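Local coordinates for protein 1,4-dihydroxy-6-naphtoate synthase (PDB 1ZBM) that probably converts cyclic dehypoxanthinylfutalosinate into 1,4-dihydroxy-6-naphthoate and dihydroxyacetone, a carbon-carbon lyase step in the biosynthesis of menaquinone, at residues M29-V34 with I219-K224; D22-Y27 with R236-Y241; V43-E48 with A57-T62; V85-G90 with N243-N248. All blocks are in the same frame, centred on the assembly; numbering follows the deposited sequence.

Interaction 1 of 4, residues M29-V34 with I219-K224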
loop_
_atom_site.group_PDB
_atom_site.type_symbol
_atom_site.label_atom_id
_atom_site.label_comp_id
_atom_site.label_asym_id
_atom_site.label_seq_id
_atom_site.Cartn_x
_atom_site.Cartn_y
_atom_site.Cartn_z
HETATM N N MSE A 29 3.226 -12.992 -12.812
HETATM C CA MSE A 29 3.573 -14.099 -11.931
HETATM C C MSE A 29 2.395 -15.039 -11.685
HETATM O O MSE A 29 2.565 -16.257 -11.662
HETATM C CB MSE A 29 4.102 -13.566 -10.599
HETATM C CG MSE A 29 4.825 -14.610 -9.757
HETATM SE SE MSE A 29 5.441 -13.896 -8.047
HETATM C CE MSE A 29 7.051 -13.000 -8.656
ATOM N N THR A 30 1.204 -14.475 -11.515
ATOM C CA THR A 30 0.012 -15.271 -11.273
ATOM C C THR A 30 -0.462 -16.044 -12.515
ATOM O O THR A 30 -1.357 -16.889 -12.423
ATOM C CB THR A 30 -1.148 -14.391 -10.759
ATOM O OG1 THR A 30 -1.327 -13.271 -11.635
ATOM C CG2 THR A 30 -0.858 -13.888 -9.351
ATOM N N HIS A 31 0.130 -15.762 -13.673
ATOM C CA HIS A 31 -0.262 -16.462 -14.893
ATOM C C HIS A 31 0.863 -17.252 -15.538
ATOM O O HIS A 31 0.923 -17.366 -16.759
ATOM C CB HIS A 31 -0.848 -15.486 -15.917
ATOM C CG HIS A 31 -2.222 -15.009 -15.574
ATOM N ND1 HIS A 31 -2.489 -14.261 -14.447
ATOM C CD2 HIS A 31 -3.411 -15.192 -16.194
ATOM C CE1 HIS A 31 -3.786 -14.005 -14.388
ATOM N NE2 HIS A 31 -4.367 -14.559 -15.437
ATOM N N GLY A 32 1.746 -17.798 -14.709
ATOM C CA GLY A 32 2.845 -18.597 -15.213
ATOM C C GLY A 32 3.656 -17.949 -16.314
ATOM O O GLY A 32 4.317 -18.646 -17.084
ATOM N N LYS A 33 3.615 -16.621 -16.387
ATOM C CA LYS A 33 4.355 -15.878 -17.401
ATOM C C LYS A 33 5.783 -15.601 -16.935
ATOM O O LYS A 33 6.597 -15.072 -17.692
ATOM C CB LYS A 33 3.646 -14.554 -17.708
ATOM C CG LYS A 33 2.216 -14.699 -18.218
ATOM C CD LYS A 33 2.159 -15.074 -19.692
ATOM C CE LYS A 33 2.619 -13.913 -20.571
ATOM N NZ LYS A 33 2.751 -14.267 -22.022
ATOM N N VAL A 34 6.081 -15.960 -15.691
ATOM C CA VAL A 34 7.416 -15.743 -15.135
ATOM C C VAL A 34 8.099 -17.074 -14.887
ATOM O O VAL A 34 7.613 -17.892 -14.108
ATOM C CB VAL A 34 7.361 -14.993 -13.784
ATOM C CG1 VAL A 34 8.771 -14.696 -13.297
ATOM C CG2 VAL A 34 6.557 -13.720 -13.928
ATOM N N ILE A 219 -3.805 -5.186 -16.843
ATOM C CA ILE A 219 -4.935 -4.481 -16.257
ATOM C C ILE A 219 -6.241 -5.246 -16.459
ATOM O O ILE A 219 -7.168 -5.137 -15.658
ATOM C CB ILE A 219 -5.069 -3.073 -16.882
ATOM C CG1 ILE A 219 -5.361 -2.038 -15.793
ATOM C CG2 ILE A 219 -6.165 -3.062 -17.960
ATOM C CD1 ILE A 219 -6.638 -2.256 -15.054
ATOM N N GLU A 220 -6.315 -6.021 -17.536
ATOM C CA GLU A 220 -7.515 -6.796 -17.849
ATOM C C GLU A 220 -7.870 -7.743 -16.707
ATOM O O GLU A 220 -9.012 -7.791 -16.256
ATOM C CB GLU A 220 -7.304 -7.607 -19.127
ATOM C CG GLU A 220 -8.570 -8.283 -19.638
ATOM C CD GLU A 220 -9.643 -7.278 -20.002
ATOM O OE1 GLU A 220 -9.339 -6.325 -20.766
ATOM O OE2 GLU A 220 -10.797 -7.427 -19.523
ATOM N N TYR A 221 -6.887 -8.510 -16.257
ATOM C CA TYR A 221 -7.109 -9.439 -15.165
ATOM C C TYR A 221 -7.344 -8.664 -13.864
ATOM O O TYR A 221 -8.212 -9.017 -13.068
ATOM C CB TYR A 221 -5.898 -10.350 -15.004
ATOM C CG TYR A 221 -5.944 -11.207 -13.762
ATOM C CD1 TYR A 221 -6.790 -12.314 -13.687
ATOM C CD2 TYR A 221 -5.160 -10.897 -12.653
ATOM C CE1 TYR A 221 -6.855 -13.096 -12.537
ATOM C CE2 TYR A 221 -5.214 -11.670 -11.494
ATOM C CZ TYR A 221 -6.064 -12.767 -11.442
ATOM O OH TYR A 221 -6.138 -13.536 -10.305
ATOM N N ALA A 222 -6.568 -7.604 -13.665
ATOM C CA ALA A 222 -6.660 -6.783 -12.466
ATOM C C ALA A 222 -8.051 -6.233 -12.241
ATOM O O ALA A 222 -8.427 -5.904 -11.113
ATOM C CB ALA A 222 -5.663 -5.629 -12.548
HETATM N N MSE A 223 -8.816 -6.122 -13.320
HETATM C CA MSE A 223 -10.170 -5.597 -13.230
HETATM C C MSE A 223 -11.001 -6.304 -12.158
HETATM O O MSE A 223 -11.917 -5.709 -11.595
HETATM C CB MSE A 223 -10.865 -5.694 -14.597
HETATM C CG MSE A 223 -10.270 -4.772 -15.668
HETATM SE SE MSE A 223 -10.266 -2.896 -15.155
HETATM C CE MSE A 223 -12.171 -2.590 -15.074
ATOM N N LYS A 224 -10.689 -7.560 -11.858
ATOM C CA LYS A 224 -11.463 -8.264 -10.832
ATOM C C LYS A 224 -11.465 -7.513 -9.488
ATOM O O LYS A 224 -12.295 -7.782 -8.618
ATOM C CB LYS A 224 -10.936 -9.684 -10.632
ATOM C CG LYS A 224 -9.497 -9.741 -10.215
ATOM C CD LYS A 224 -8.980 -11.151 -10.264
ATOM C CE LYS A 224 -9.728 -12.045 -9.303
ATOM N NZ LYS A 224 -8.995 -13.327 -9.210
#
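His31 points the edge of its imidazole into the face of the Tyr221 ring, a T-shaped stack with centroids 4.6 Å apart and planes at 78°. The atom that leads is CE1, which lies over the middle of the phenol ring, and its shortest approach is 3.5 Å from His31 CE1 to Tyr221 CD1. On the opposite face of Tyr221, toward the rim, lies the aliphatic CD of Lys224. Thr30 adds a looser touch through OG1, which sits 4.2 Å from Tyr221 CE2; that hydroxyl is hydrogen-bonded to the carbonyl oxygens of Phe26 and Tyr27. Tyr221 reaches out with CG anti to its backbone N (chi1 171°), and its side chain also packs on Tyr27, whose ring meets that of His31 in turn. Were Tyr221 an alanine, the His31 edge would probably lose its aromatic face and the imidazole would be freer to turn. The contact thus joins the end of helix 20-30 and the turn just after it to helix 215-222 at the protein surface. Carrying no hydrogen bond between the two segments, it rests on van der Waals contact and, probably, on the attraction of the CE1-H for the tyrosine pi cloud.

Interaction 2 of 4, residues D22-Y27 with R236-Y241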
loop_
_atom_site.group_PDB
_atom_site.type_symbol
_atom_site.label_atom_id
_atom_site.label_comp_id
_atom_site.label_asym_id
_atom_site.label_seq_id
_atom_site.Cartn_x
_atom_site.Cartn_y
_atom_site.Cartn_z
ATOM N N ASP A 22 -2.261 -4.047 -7.264
ATOM C CA ASP A 22 -1.558 -5.262 -6.859
ATOM C C ASP A 22 -1.689 -6.390 -7.888
ATOM O O ASP A 22 -0.692 -6.984 -8.288
ATOM C CB ASP A 22 -2.064 -5.733 -5.494
ATOM C CG ASP A 22 -1.318 -6.928 -4.987
ATOM O OD1 ASP A 22 -1.462 -8.027 -5.577
ATOM O OD2 ASP A 22 -0.573 -6.785 -3.994
ATOM N N ALA A 23 -2.914 -6.687 -8.311
ATOM C CA ALA A 23 -3.142 -7.737 -9.297
ATOM C C ALA A 23 -2.354 -7.400 -10.560
ATOM O O ALA A 23 -1.793 -8.277 -11.220
ATOM C CB ALA A 23 -4.639 -7.834 -9.619
ATOM N N PHE A 24 -2.330 -6.110 -10.881
ATOM C CA PHE A 24 -1.624 -5.580 -12.041
ATOM C C PHE A 24 -0.149 -5.984 -11.952
ATOM O O PHE A 24 0.378 -6.649 -12.842
ATOM C CB PHE A 24 -1.782 -4.052 -12.053
ATOM C CG PHE A 24 -1.137 -3.369 -13.225
ATOM C CD1 PHE A 24 -1.731 -3.398 -14.485
ATOM C CD2 PHE A 24 0.075 -2.709 -13.072
ATOM C CE1 PHE A 24 -1.133 -2.755 -15.581
ATOM C CE2 PHE A 24 0.684 -2.065 -14.158
ATOM C CZ PHE A 24 0.079 -2.097 -15.418
HETATM N N MSE A 25 0.492 -5.591 -10.854
HETATM C CA MSE A 25 1.892 -5.893 -10.591
HETATM C C MSE A 25 2.183 -7.402 -10.610
HETATM O O MSE A 25 3.184 -7.848 -11.189
HETATM C CB MSE A 25 2.278 -5.302 -9.230
HETATM C CG MSE A 25 3.735 -5.442 -8.842
HETATM SE SE MSE A 25 4.010 -4.956 -6.960
HETATM C CE MSE A 25 3.047 -3.262 -6.968
ATOM N N PHE A 26 1.296 -8.190 -10.004
ATOM C CA PHE A 26 1.482 -9.649 -9.940
ATOM C C PHE A 26 0.919 -10.470 -11.097
ATOM O O PHE A 26 1.083 -11.689 -11.116
ATOM C CB PHE A 26 0.893 -10.219 -8.646
ATOM C CG PHE A 26 1.743 -9.988 -7.432
ATOM C CD1 PHE A 26 1.550 -8.871 -6.638
ATOM C CD2 PHE A 26 2.707 -10.915 -7.058
ATOM C CE1 PHE A 26 2.304 -8.680 -5.480
ATOM C CE2 PHE A 26 3.470 -10.739 -5.904
ATOM C CZ PHE A 26 3.265 -9.622 -5.113
ATOM N N TYR A 27 0.265 -9.815 -12.054
ATOM C CA TYR A 27 -0.319 -10.522 -13.190
ATOM C C TYR A 27 0.611 -11.523 -13.874
ATOM O O TYR A 27 0.253 -12.685 -14.049
ATOM C CB TYR A 27 -0.835 -9.531 -14.238
ATOM C CG TYR A 27 -1.199 -10.207 -15.536
ATOM C CD1 TYR A 27 -0.300 -10.247 -16.604
ATOM C CD2 TYR A 27 -2.412 -10.881 -15.671
ATOM C CE1 TYR A 27 -0.601 -10.946 -17.767
ATOM C CE2 TYR A 27 -2.718 -11.583 -16.829
ATOM C CZ TYR A 27 -1.811 -11.612 -17.870
ATOM O OH TYR A 27 -2.127 -12.310 -19.015
ATOM N N ARG A 236 -4.669 4.058 -14.761
ATOM C CA ARG A 236 -4.096 5.253 -14.148
ATOM C C ARG A 236 -3.726 4.984 -12.687
ATOM O O ARG A 236 -2.644 5.361 -12.243
ATOM C CB ARG A 236 -5.103 6.406 -14.245
ATOM C CG ARG A 236 -4.685 7.707 -13.568
ATOM C CD ARG A 236 -5.839 8.717 -13.633
ATOM N NE ARG A 236 -5.852 9.634 -12.492
ATOM C CZ ARG A 236 -6.929 10.301 -12.084
ATOM N NH1 ARG A 236 -6.853 11.111 -11.036
ATOM N NH2 ARG A 236 -8.085 10.151 -12.721
ATOM N N PHE A 237 -4.621 4.325 -11.951
ATOM C CA PHE A 237 -4.379 4.012 -10.543
ATOM C C PHE A 237 -3.208 3.052 -10.379
ATOM O O PHE A 237 -2.311 3.271 -9.559
ATOM C CB PHE A 237 -5.624 3.381 -9.902
ATOM C CG PHE A 237 -5.462 3.082 -8.433
ATOM C CD1 PHE A 237 -5.387 4.120 -7.506
ATOM C CD2 PHE A 237 -5.383 1.768 -7.980
ATOM C CE1 PHE A 237 -5.232 3.856 -6.153
ATOM C CE2 PHE A 237 -5.227 1.491 -6.630
ATOM C CZ PHE A 237 -5.154 2.541 -5.711
ATOM N N ALA A 238 -3.231 1.978 -11.154
ATOM C CA ALA A 238 -2.170 0.988 -11.086
ATOM C C ALA A 238 -0.830 1.612 -11.461
ATOM O O ALA A 238 0.170 1.370 -10.795
ATOM C CB ALA A 238 -2.484 -0.180 -12.014
HETATM N N MSE A 239 -0.813 2.413 -12.523
HETATM C CA MSE A 239 0.419 3.049 -12.969
HETATM C C MSE A 239 0.950 4.061 -11.947
HETATM O O MSE A 239 2.137 4.402 -11.960
HETATM C CB MSE A 239 0.201 3.724 -14.325
HETATM C CG MSE A 239 1.090 3.181 -15.441
HETATM SE SE MSE A 239 0.156 2.175 -16.834
HETATM C CE MSE A 239 -0.840 3.637 -17.638
HETATM N N MSE A 240 0.068 4.529 -11.067
HETATM C CA MSE A 240 0.428 5.483 -10.015
HETATM C C MSE A 240 1.265 4.821 -8.922
HETATM O O MSE A 240 2.129 5.458 -8.322
HETATM C CB MSE A 240 -0.831 6.074 -9.366
HETATM C CG MSE A 240 -1.451 7.254 -10.116
HETATM SE SE MSE A 240 -3.219 7.747 -9.474
HETATM C CE MSE A 240 -2.781 8.623 -7.807
ATOM N N TYR A 241 1.000 3.541 -8.663
ATOM C CA TYR A 241 1.713 2.819 -7.623
ATOM C C TYR A 241 2.504 1.605 -8.098
ATOM O O TYR A 241 2.945 0.786 -7.291
ATOM C CB TYR A 241 0.729 2.417 -6.524
ATOM C CG TYR A 241 0.184 3.606 -5.763
ATOM C CD1 TYR A 241 1.017 4.376 -4.948
ATOM C CD2 TYR A 241 -1.154 3.982 -5.879
ATOM C CE1 TYR A 241 0.529 5.495 -4.272
ATOM C CE2 TYR A 241 -1.649 5.098 -5.207
ATOM C CZ TYR A 241 -0.803 5.848 -4.408
ATOM O OH TYR A 241 -1.288 6.955 -3.759
#
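One face of the Phe24 ring receives the methyl group of Ala238, whose CB stands 3.6 Å above the ring plane and is displaced toward the rim on the CG side. The shortest approach is 3.7 Å, from Ala238 CB to Phe24 CG, and the line from the ring centroid to the methyl is inclined 24° to the ring normal, a CH-pi contact. The extended first torsion of Phe24 (chi1 -178°) carries the ring across to the neighbouring helix. Around this pair the Phe24 side chain also packs on Ala211, Ala218 and Val242. Helix 20-30 and helix 231-241 meet here in the buried part of a periplasmic-binding-protein type II fold, the architecture to which the MqnA/MqnD family belongs; a small residue on one helix lets the backbones come within 6.7 Å between the CA atoms of Phe24 and Ala238. The second touch is made by the selenomethionine Met25, whose chain bends at its last torsion (chi3 -49°) and brings the terminal CE to 4.1 Å from Tyr241 O. The same side chain lies against Met204 and Ile208 of helix 194-213. The phenol of Tyr241 leads away from helix 20-30, and its OH is hydrogen-bonded to Gln155 OE1.

Interaction 3 of 4, residues V43-E48 with A57-T62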
loop_
_atom_site.group_PDB
_atom_site.type_symbol
_atom_site.label_atom_id
_atom_site.label_comp_id
_atom_site.label_asym_id
_atom_site.label_seq_id
_atom_site.Cartn_x
_atom_site.Cartn_y
_atom_site.Cartn_z
ATOM N N VAL A 43 -1.569 -15.956 -1.710
ATOM C CA VAL A 43 -2.564 -15.747 -0.680
ATOM C C VAL A 43 -2.950 -14.285 -0.786
ATOM O O VAL A 43 -2.102 -13.406 -0.624
ATOM C CB VAL A 43 -1.981 -16.030 0.724
ATOM C CG1 VAL A 43 -3.056 -15.825 1.777
ATOM C CG2 VAL A 43 -1.442 -17.479 0.789
ATOM N N ILE A 44 -4.224 -14.030 -1.071
ATOM C CA ILE A 44 -4.751 -12.670 -1.223
ATOM C C ILE A 44 -5.603 -12.278 -0.028
ATOM O O ILE A 44 -6.596 -12.934 0.271
ATOM C CB ILE A 44 -5.632 -12.555 -2.496
ATOM C CG1 ILE A 44 -4.833 -13.012 -3.710
ATOM C CG2 ILE A 44 -6.163 -11.136 -2.662
ATOM C CD1 ILE A 44 -4.906 -14.489 -3.901
ATOM N N GLU A 45 -5.220 -11.198 0.639
ATOM C CA GLU A 45 -5.943 -10.727 1.805
ATOM C C GLU A 45 -5.756 -9.220 1.948
ATOM O O GLU A 45 -4.793 -8.656 1.426
ATOM C CB GLU A 45 -5.430 -11.441 3.053
ATOM C CG GLU A 45 -5.933 -12.861 3.213
ATOM C CD GLU A 45 -5.238 -13.578 4.352
ATOM O OE1 GLU A 45 -5.768 -14.599 4.841
ATOM O OE2 GLU A 45 -4.144 -13.124 4.758
ATOM N N ASP A 46 -6.687 -8.573 2.645
ATOM C CA ASP A 46 -6.629 -7.133 2.857
ATOM C C ASP A 46 -5.333 -6.725 3.549
ATOM O O ASP A 46 -4.834 -7.409 4.450
ATOM C CB ASP A 46 -7.854 -6.673 3.665
ATOM C CG ASP A 46 -7.855 -5.177 3.940
ATOM O OD1 ASP A 46 -7.216 -4.756 4.930
ATOM O OD2 ASP A 46 -8.486 -4.418 3.164
ATOM N N ILE A 47 -4.802 -5.590 3.110
ATOM C CA ILE A 47 -3.546 -5.046 3.627
ATOM C C ILE A 47 -3.477 -4.988 5.161
ATOM O O ILE A 47 -2.431 -5.266 5.752
ATOM C CB ILE A 47 -3.290 -3.623 3.042
ATOM C CG1 ILE A 47 -1.924 -3.122 3.464
ATOM C CG2 ILE A 47 -4.374 -2.665 3.493
ATOM C CD1 ILE A 47 -0.786 -3.928 2.866
ATOM N N GLU A 48 -4.579 -4.642 5.821
ATOM C CA GLU A 48 -4.526 -4.580 7.273
ATOM C C GLU A 48 -4.404 -5.998 7.831
ATOM O O GLU A 48 -3.737 -6.213 8.839
ATOM C CB GLU A 48 -5.755 -3.863 7.835
ATOM C CG GLU A 48 -5.671 -3.553 9.334
ATOM C CD GLU A 48 -4.414 -2.782 9.737
ATOM O OE1 GLU A 48 -3.628 -2.369 8.852
ATOM O OE2 GLU A 48 -4.213 -2.578 10.957
ATOM N N ALA A 57 5.025 -13.636 11.555
ATOM C CA ALA A 57 5.930 -14.100 10.495
ATOM C C ALA A 57 5.280 -15.277 9.780
ATOM O O ALA A 57 5.908 -16.311 9.544
ATOM C CB ALA A 57 7.273 -14.518 11.084
ATOM N N GLU A 58 4.008 -15.091 9.438
ATOM C CA GLU A 58 3.208 -16.110 8.780
ATOM C C GLU A 58 3.693 -16.507 7.393
ATOM O O GLU A 58 3.870 -17.687 7.108
ATOM C CB GLU A 58 1.762 -15.633 8.687
ATOM C CG GLU A 58 0.796 -16.700 8.202
ATOM C CD GLU A 58 0.047 -17.369 9.339
ATOM O OE1 GLU A 58 -0.962 -16.787 9.810
ATOM O OE2 GLU A 58 0.474 -18.468 9.778
ATOM N N TYR A 59 3.902 -15.529 6.520
ATOM C CA TYR A 59 4.330 -15.843 5.163
ATOM C C TYR A 59 5.801 -15.542 4.894
ATOM O O TYR A 59 6.431 -14.756 5.603
ATOM C CB TYR A 59 3.458 -15.081 4.161
ATOM C CG TYR A 59 1.981 -15.180 4.454
ATOM C CD1 TYR A 59 1.304 -16.396 4.360
ATOM C CD2 TYR A 59 1.257 -14.057 4.837
ATOM C CE1 TYR A 59 -0.060 -16.484 4.642
ATOM C CE2 TYR A 59 -0.098 -14.134 5.119
ATOM C CZ TYR A 59 -0.754 -15.340 5.023
ATOM O OH TYR A 59 -2.100 -15.401 5.311
ATOM N N GLU A 60 6.344 -16.192 3.869
ATOM C CA GLU A 60 7.728 -15.973 3.479
ATOM C C GLU A 60 7.858 -14.585 2.870
ATOM O O GLU A 60 8.828 -13.880 3.124
ATOM C CB GLU A 60 8.176 -17.006 2.445
ATOM C CG GLU A 60 8.573 -18.347 3.014
ATOM C CD GLU A 60 7.402 -19.278 3.263
ATOM O OE1 GLU A 60 6.256 -18.947 2.877
ATOM O OE2 GLU A 60 7.645 -20.359 3.841
ATOM N N VAL A 61 6.881 -14.207 2.052
ATOM C CA VAL A 61 6.876 -12.894 1.403
ATOM C C VAL A 61 5.473 -12.296 1.512
ATOM O O VAL A 61 4.496 -12.916 1.096
ATOM C CB VAL A 61 7.227 -12.989 -0.105
ATOM C CG1 VAL A 61 7.220 -11.592 -0.720
ATOM C CG2 VAL A 61 8.589 -13.643 -0.304
ATOM N N THR A 62 5.370 -11.093 2.056
ATOM C CA THR A 62 4.067 -10.462 2.193
ATOM C C THR A 62 4.090 -8.963 1.953
ATOM O O THR A 62 5.064 -8.298 2.291
ATOM C CB THR A 62 3.476 -10.700 3.605
ATOM O OG1 THR A 62 2.232 -9.998 3.731
ATOM C CG2 THR A 62 4.426 -10.195 4.673
#
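A tyrosine-carboxylate hydrogen bond flanked by an apolar touch connects the end of strand 39-44 and the turn beyond it with the loop that leads into strand 61-65. Tyr59 OH donates to Glu45 OE2 over 3.1 Å, approaching from above the carboxylate plane, 38° out of it, while the oxygen itself lies near the plane of the phenol ring at its edge. Glu45 spans the gap with a chain extended beyond CG, and the two side chains cross at about a right angle. Beside the bond, Val43 CG1 rests 4.0 Å from Tyr59 CZ. Lys53 completes the polar cluster, its NZ forming a salt bridge with Glu45 OE1 and a hydrogen bond with Tyr59 OH; this nearby positive charge is likely to stabilise the carboxylate. Strand 11-16 lies between the two strands in the sheet, and the side chain of Tyr59 packs on its Arg13 and Ala15. Helix 47-53 thus belongs to a beta-alpha-beta crossover between parallel strands 39-44 and 61-65, a unit typical of periplasmic-binding-protein-like alpha/beta domains.

Interaction 4 of 4, residues V85-G90 with N243-N248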
loop_
_atom_site.group_PDB
_atom_site.type_symbol
_atom_site.label_atom_id
_atom_site.label_comp_id
_atom_site.label_asym_id
_atom_site.label_seq_id
_atom_site.Cartn_x
_atom_site.Cartn_y
_atom_site.Cartn_z
ATOM N N VAL A 85 4.830 3.779 -3.924
ATOM C CA VAL A 85 5.278 5.090 -3.474
ATOM C C VAL A 85 4.542 6.248 -4.140
ATOM O O VAL A 85 4.478 6.334 -5.365
ATOM C CB VAL A 85 6.812 5.231 -3.725
ATOM C CG1 VAL A 85 7.326 6.587 -3.242
ATOM C CG2 VAL A 85 7.547 4.115 -2.994
ATOM N N GLY A 86 3.979 7.133 -3.322
ATOM C CA GLY A 86 3.264 8.275 -3.859
ATOM C C GLY A 86 4.278 9.342 -4.204
ATOM O O GLY A 86 5.306 9.457 -3.542
ATOM N N ASP A 87 4.001 10.116 -5.244
ATOM C CA ASP A 87 4.908 11.176 -5.668
ATOM C C ASP A 87 4.036 12.273 -6.275
ATOM O O ASP A 87 3.829 12.309 -7.485
ATOM C CB ASP A 87 5.896 10.622 -6.709
ATOM C CG ASP A 87 7.139 11.490 -6.873
ATOM O OD1 ASP A 87 7.362 12.393 -6.036
ATOM O OD2 ASP A 87 7.902 11.254 -7.835
ATOM N N GLY A 88 3.519 13.155 -5.422
ATOM C CA GLY A 88 2.651 14.221 -5.891
ATOM C C GLY A 88 1.195 13.841 -5.664
ATOM O O GLY A 88 0.272 14.569 -6.040
ATOM N N TYR A 89 1.010 12.683 -5.036
ATOM C CA TYR A 89 -0.305 12.127 -4.724
ATOM C C TYR A 89 -0.175 11.047 -3.656
ATOM O O TYR A 89 0.924 10.557 -3.393
ATOM C CB TYR A 89 -0.913 11.495 -5.967
ATOM C CG TYR A 89 0.036 10.550 -6.679
ATOM C CD1 TYR A 89 0.413 9.323 -6.112
ATOM C CD2 TYR A 89 0.542 10.878 -7.937
ATOM C CE1 TYR A 89 1.266 8.452 -6.798
ATOM C CE2 TYR A 89 1.391 10.021 -8.621
ATOM C CZ TYR A 89 1.746 8.816 -8.056
ATOM O OH TYR A 89 2.565 7.975 -8.761
ATOM N N GLY A 90 -1.310 10.664 -3.073
ATOM C CA GLY A 90 -1.330 9.640 -2.041
ATOM C C GLY A 90 -2.664 9.584 -1.305
ATOM O O GLY A 90 -3.668 10.066 -1.833
ATOM N N ASN A 243 5.456 1.523 -10.734
ATOM C CA ASN A 243 6.374 2.157 -11.683
ATOM C C ASN A 243 7.829 1.957 -11.271
ATOM O O ASN A 243 8.160 0.964 -10.628
ATOM C CB ASN A 243 6.078 3.650 -11.777
ATOM C CG ASN A 243 5.807 4.265 -10.419
ATOM O OD1 ASN A 243 6.348 3.818 -9.397
ATOM N ND2 ASN A 243 4.976 5.301 -10.395
ATOM N N ASP A 244 8.694 2.900 -11.638
ATOM C CA ASP A 244 10.117 2.813 -11.296
ATOM C C ASP A 244 10.392 2.464 -9.836
ATOM O O ASP A 244 11.212 1.594 -9.545
ATOM C CB ASP A 244 10.844 4.129 -11.596
ATOM C CG ASP A 244 11.132 4.309 -13.050
ATOM O OD1 ASP A 244 11.746 3.393 -13.661
ATOM O OD2 ASP A 244 10.762 5.379 -13.607
ATOM N N TYR A 245 9.727 3.170 -8.926
ATOM C CA TYR A 245 9.926 2.958 -7.499
ATOM C C TYR A 245 9.601 1.527 -7.089
ATOM O O TYR A 245 10.228 0.968 -6.181
ATOM C CB TYR A 245 9.059 3.913 -6.673
ATOM C CG TYR A 245 9.333 5.386 -6.882
ATOM C CD1 TYR A 245 10.634 5.886 -6.895
ATOM C CD2 TYR A 245 8.285 6.291 -7.025
ATOM C CE1 TYR A 245 10.883 7.252 -7.043
ATOM C CE2 TYR A 245 8.526 7.655 -7.171
ATOM C CZ TYR A 245 9.824 8.126 -7.179
ATOM O OH TYR A 245 10.061 9.479 -7.328
ATOM N N THR A 246 8.611 0.944 -7.755
ATOM C CA THR A 246 8.186 -0.419 -7.476
ATOM C C THR A 246 9.210 -1.397 -8.045
ATOM O O THR A 246 9.490 -2.435 -7.444
ATOM C CB THR A 246 6.811 -0.713 -8.119
ATOM O OG1 THR A 246 5.974 0.446 -8.006
ATOM C CG2 THR A 246 6.121 -1.890 -7.417
ATOM N N TYR A 247 9.782 -1.064 -9.199
ATOM C CA TYR A 247 10.759 -1.954 -9.807
ATOM C C TYR A 247 12.030 -2.054 -8.972
ATOM O O TYR A 247 12.604 -3.134 -8.845
ATOM C CB TYR A 247 11.115 -1.496 -11.218
ATOM C CG TYR A 247 12.019 -2.469 -11.940
ATOM C CD1 TYR A 247 11.506 -3.625 -12.533
ATOM C CD2 TYR A 247 13.392 -2.241 -12.025
ATOM C CE1 TYR A 247 12.339 -4.523 -13.197
ATOM C CE2 TYR A 247 14.232 -3.131 -12.681
ATOM C CZ TYR A 247 13.700 -4.270 -13.269
ATOM O OH TYR A 247 14.536 -5.124 -13.940
ATOM N N ASN A 248 12.461 -0.926 -8.411
ATOM C CA ASN A 248 13.665 -0.866 -7.577
ATOM C C ASN A 248 13.595 0.369 -6.670
ATOM O O ASN A 248 13.561 1.500 -7.153
ATOM C CB ASN A 248 14.913 -0.782 -8.470
ATOM C CG ASN A 248 16.206 -0.920 -7.687
ATOM O OD1 ASN A 248 16.395 -1.890 -6.961
ATOM N ND2 ASN A 248 17.106 0.043 -7.840
HETATM O O HOH W 1 5.192 7.282 -7.976
#
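Val85 packs on CB and CD2 of Tyr245, meeting the ring obliquely, its CB 3.8 Å from Tyr245 CD2 and its side chain at about a right angle to the tyrosine. The contact sets the end of strand 76-86, an outer strand of its five-stranded mixed sheet, and the loop beyond it against the short helix 244-247. At the far end of the phenol, Tyr245 OH donates a 2.8 Å hydrogen bond to Asp87 OD2. That oxygen lies in the plane of the ring at its edge, yet the hydroxyl comes steeply from above the carboxylate, 63° out of its plane. With a phenylalanine in place of Tyr245, Asp87 OD2 would probably be left without its hydroxyl donor. Val253 and Pro180 pack on both Val85 and Tyr245. Asn243, the N-cap residue, takes part through its amide: with CG lying between the backbone N and the carbonyl carbon (chi1 42°), ND2 is turned toward a water. Tyr89 reaches toward it from the opposite direction, its OH also hydrogen-bonded to Met240 O. That water bridges the junction, donating to Val85 O and to Tyr89 OH and accepting from Asn243 ND2 at 3.1 Å.

How the interactions relate
Interactions 1 and 2 share helix 20-30 and lie about 10 Å apart between centres; they meet where Tyr221 CB packs 3.6 Å from Tyr27 CD2. Interaction 2 continues into interaction 4, about 11 Å away between centres, through a probable hydrogen bond of 3.1 Å between Thr246 OG1 and Tyr241 O and packing of Met25 CE on Thr246 CG2. Interaction 3 stands apart, about 6 Å from interaction 2 at the nearest atoms, yet reaches the same sheet as interaction 4. The side chain of the predicted proton acceptor His152 is about 8 Å from that of Tyr241 and about 11 Å from that of Glu45; Val85 is about 10 Å from Thr114, predicted to bind substrate. Interaction 1 lies away from these sites.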